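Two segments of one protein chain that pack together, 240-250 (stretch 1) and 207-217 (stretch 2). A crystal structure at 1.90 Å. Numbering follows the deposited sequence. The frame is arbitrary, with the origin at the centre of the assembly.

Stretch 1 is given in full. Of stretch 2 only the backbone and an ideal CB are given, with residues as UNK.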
# COMPACT_ATOMS: atom_id res chain seq x y z
N PRO A 240 14.47 -10.59 46.46
CA PRO A 240 13.44 -10.04 45.59
C PRO A 240 14.03 -8.95 44.65
O PRO A 240 14.88 -8.18 45.06
CB PRO A 240 12.40 -9.44 46.55
CG PRO A 240 13.02 -9.47 47.91
CD PRO A 240 14.31 -10.20 47.87
N LEU A 241 13.62 -8.96 43.39
CA LEU A 241 14.09 -7.98 42.38
C LEU A 241 12.93 -7.09 41.98
O LEU A 241 11.95 -7.58 41.42
CB LEU A 241 14.57 -8.69 41.11
CG LEU A 241 15.21 -7.72 40.09
CD1 LEU A 241 16.46 -7.07 40.66
CD2 LEU A 241 15.55 -8.48 38.83
N HIS A 242 13.07 -5.80 42.21
CA HIS A 242 12.13 -4.85 41.60
C HIS A 242 12.63 -4.36 40.21
O HIS A 242 13.74 -3.85 40.06
CB HIS A 242 11.85 -3.71 42.56
CG HIS A 242 11.63 -4.17 43.97
ND1 HIS A 242 10.43 -4.69 44.40
CD2 HIS A 242 12.48 -4.22 45.02
CE1 HIS A 242 10.55 -5.02 45.68
NE2 HIS A 242 11.78 -4.75 46.08
N VAL A 243 11.79 -4.54 39.21
CA VAL A 243 12.14 -4.15 37.86
C VAL A 243 11.47 -2.84 37.39
O VAL A 243 10.24 -2.71 37.29
CB VAL A 243 11.88 -5.29 36.89
CG1 VAL A 243 12.31 -4.90 35.43
CG2 VAL A 243 12.70 -6.50 37.35
N GLY A 244 12.36 -1.89 37.09
CA GLY A 244 12.01 -0.55 36.61
C GLY A 244 11.95 -0.60 35.10
O GLY A 244 12.48 -1.52 34.45
N GLY A 245 11.23 0.37 34.56
CA GLY A 245 11.22 0.64 33.14
C GLY A 245 12.51 1.34 32.79
O GLY A 245 13.26 1.73 33.67
N PRO A 246 12.74 1.51 31.49
CA PRO A 246 13.91 2.12 30.89
C PRO A 246 14.06 3.51 31.35
O PRO A 246 13.06 4.22 31.45
CB PRO A 246 13.61 2.09 29.40
CG PRO A 246 12.72 1.05 29.23
CD PRO A 246 11.82 1.05 30.45
N VAL A 247 15.29 3.91 31.64
CA VAL A 247 15.53 5.18 32.25
C VAL A 247 15.14 6.31 31.30
O VAL A 247 14.69 7.39 31.74
CB VAL A 247 17.00 5.35 32.67
CG1 VAL A 247 17.97 5.35 31.48
CG2 VAL A 247 17.18 6.63 33.44
N GLY A 248 15.24 6.01 30.00
CA GLY A 248 14.93 6.97 28.94
C GLY A 248 13.52 7.48 29.04
O GLY A 248 13.21 8.50 28.47
N GLU A 249 12.64 6.78 29.76
CA GLU A 249 11.27 7.19 29.84
C GLU A 249 10.98 8.02 31.11
O GLU A 249 9.87 8.48 31.32
CB GLU A 249 10.34 5.96 29.75
CG GLU A 249 10.78 4.80 28.76
CD GLU A 249 10.47 5.04 27.27
OE1 GLU A 249 10.61 6.20 26.82
OE2 GLU A 249 10.10 4.06 26.55
N HIS A 250 11.99 8.27 31.93
CA HIS A 250 11.81 8.99 33.16
C HIS A 250 11.82 10.55 32.96
O HIS A 250 12.66 11.08 32.27
CB HIS A 250 12.91 8.57 34.14
CG HIS A 250 12.60 8.90 35.57
ND1 HIS A 250 13.05 10.05 36.20
CD2 HIS A 250 11.88 8.23 36.50
CE1 HIS A 250 12.59 10.09 37.43
NE2 HIS A 250 11.87 9.00 37.64
N UNK A 207 17.19 -6.08 45.52
CA UNK A 207 17.79 -5.52 44.31
C UNK A 207 16.75 -4.76 43.50
O UNK A 207 15.57 -5.09 43.53
CB UNK A 207 18.42 -6.62 43.46
N UNK A 208 17.22 -3.74 42.76
CA UNK A 208 16.38 -2.98 41.79
C UNK A 208 17.10 -2.90 40.39
O UNK A 208 18.29 -2.56 40.29
CB UNK A 208 16.10 -1.57 42.33
N UNK A 209 16.38 -3.29 39.35
CA UNK A 209 16.95 -3.28 38.04
C UNK A 209 16.47 -2.03 37.28
O UNK A 209 15.27 -1.80 37.12
CB UNK A 209 16.59 -4.56 37.29
N UNK A 210 17.43 -1.24 36.85
CA UNK A 210 17.19 -0.12 35.92
C UNK A 210 17.89 -0.38 34.56
O UNK A 210 19.11 -0.33 34.43
CB UNK A 210 17.69 1.19 36.53
N UNK A 211 17.08 -0.64 33.55
CA UNK A 211 17.52 -0.66 32.19
C UNK A 211 18.03 0.69 31.68
O UNK A 211 17.27 1.70 31.67
CB UNK A 211 16.37 -1.15 31.30
N UNK A 212 19.32 0.72 31.31
CA UNK A 212 19.96 1.95 30.72
C UNK A 212 19.66 1.98 29.22
O UNK A 212 20.53 1.81 28.41
CB UNK A 212 21.47 1.97 30.96
N UNK A 213 18.38 2.13 28.91
CA UNK A 213 17.82 2.05 27.56
C UNK A 213 16.87 3.24 27.34
O UNK A 213 16.18 3.68 28.28
CB UNK A 213 17.09 0.72 27.35
N UNK A 214 16.78 3.73 26.10
CA UNK A 214 15.76 4.73 25.80
C UNK A 214 14.40 4.09 25.87
O UNK A 214 13.43 4.73 26.31
CB UNK A 214 15.99 5.36 24.43
N UNK A 215 14.31 2.85 25.42
CA UNK A 215 13.04 2.13 25.36
C UNK A 215 13.28 0.66 25.47
O UNK A 215 14.42 0.18 25.44
CB UNK A 215 12.28 2.44 24.07
N UNK A 216 12.17 -0.07 25.56
CA UNK A 216 12.22 -1.52 25.57
C UNK A 216 11.13 -2.07 24.66
O UNK A 216 9.94 -2.03 24.99
CB UNK A 216 12.07 -2.06 26.99
N UNK A 217 11.55 -2.54 23.49
CA UNK A 217 10.65 -3.17 22.56
C UNK A 217 10.13 -4.48 23.13
O UNK A 217 10.60 -4.95 24.16
CB UNK A 217 11.34 -3.40 21.22

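Position 207 opens a strand that runs parallel to 241-243. Its N donates to Pro240 O (3.2 Å) and its O accepts from His242 N (2.9 Å), so these backbone bonds ask little of the side chain, though proline, lacking an N-H, could not make the first. The ideal CB lies 3.4 Å from Leu241 CD1, already tight; a small residue suits such a spot. It is Ala207, whose CB meets Leu241 CD1 at 3.5 Å.

At 208 the CB turns to the other face of the sheet, the one bearing His242, and lies 4.0 Å from His242 O. Extended angles (-129/128) favour beta-branched residues, though others would fit. Val208 is found, its CG2 4.4 Å from His242 CB.

Position 209 returns to the face of Leu241 and Val243. Its N donates to His242 O (2.8 Å) and its O accepts from Gly244 N (2.9 Å). The CB sits 4.2 Å from Leu241 CD1 and 4.3 Å from Val243 CG2, an apolar setting for Leu, Ile, Val or Met. Leu209 brings CD2 to 4.2 Å from Val243 CG1.

At 210 the CB points sideways, with Gly245 O nearest at 5.3 Å, so the choice is wide. Val210 places CG1 4.1 Å from Val247 CB.

Position 211 points toward stretch 1, its CB 4.1 Å from Pro246 CA. Its phi of -63° is compatible with proline, and no atom of stretch 1 takes a hydrogen bond from its N, whereas its O accepts from Val247 N (3.0 Å). Small apolar residues or proline would suit. Pro211 sets CD 3.3 Å from Gly244 O.

The CB of 212 points away, so stretch 1 says little about its size or polarity; Phe212 still brings CD1 to 4.0 Å from Val247 CG1.

At 213 the O accepts from Gly248 N (3.0 Å), and the sideways CB, 4.3 Å from Pro246 CB, favours an apolar residue. Leu213 packs its CB 4.1 Å from Pro246 CB.

Position 214 points away, so many types are possible, but its backbone lies so near Gly248 that a CB on that glycine would be 2.5 Å from the CA of 214. Thr214 is found.

At 215 the CB is 3.7 Å from Glu249 OE2, although CA-to-CB points away overall; polar residues are plausible. His215 ND1 and Thr214 OG1 share a hydrogen bond of 2.5 Å, in which either could be the donor.

Position 216 points toward Pro246, its CB 3.9 Å from Pro246 CG, which invites an aliphatic residue. Leu216 provides one, while its N donates to a water at 2.9 Å.

At 217 stretch 1 is out of reach, a CB would have room and phi/psi of -67/172 are open to most residues, so nothing here calls for a particular type. Gly217 is found, at the N-cap position right before a helix.

Stretch 2 (207-217) AVLVPFLTHLG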
# COMPACT_ATOMS: atom_id res chain seq x y z
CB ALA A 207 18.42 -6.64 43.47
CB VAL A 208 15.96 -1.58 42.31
CG1 VAL A 208 17.18 -0.73 42.63
CG2 VAL A 208 14.95 -0.89 41.33
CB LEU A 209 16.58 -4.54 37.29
CG LEU A 209 17.07 -4.65 35.86
CD1 LEU A 209 18.56 -4.90 35.82
CD2 LEU A 209 16.37 -5.76 35.19
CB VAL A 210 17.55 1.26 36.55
CG1 VAL A 210 17.41 2.46 35.50
CG2 VAL A 210 16.65 1.52 37.74
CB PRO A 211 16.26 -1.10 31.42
CG PRO A 211 15.39 -1.75 32.47
CD PRO A 211 15.63 -0.89 33.65
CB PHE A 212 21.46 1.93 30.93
CG PHE A 212 22.13 3.24 30.62
CD1 PHE A 212 21.87 4.36 31.39
CD2 PHE A 212 23.13 3.32 29.63
CE1 PHE A 212 22.54 5.58 31.16
CE2 PHE A 212 23.77 4.53 29.41
CZ PHE A 212 23.47 5.65 30.20
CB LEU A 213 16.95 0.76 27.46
CG LEU A 213 17.53 -0.59 27.07
CD1 LEU A 213 18.99 -0.64 26.91
CD2 LEU A 213 17.00 -1.64 28.01
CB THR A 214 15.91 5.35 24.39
OG1 THR A 214 16.01 4.31 23.43
CG2 THR A 214 17.13 6.24 24.32
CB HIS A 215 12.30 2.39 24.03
CG HIS A 215 13.13 2.02 22.85
ND1 HIS A 215 14.29 2.71 22.52
CD2 HIS A 215 13.04 1.00 21.99
CE1 HIS A 215 14.84 2.14 21.47
NE2 HIS A 215 14.11 1.09 21.13
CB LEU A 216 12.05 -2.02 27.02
CG LEU A 216 12.56 -3.43 27.31
CD1 LEU A 216 14.03 -3.56 27.03
CD2 LEU A 216 12.26 -3.76 28.74
O HOH W 1 9.47 0.86 26.02
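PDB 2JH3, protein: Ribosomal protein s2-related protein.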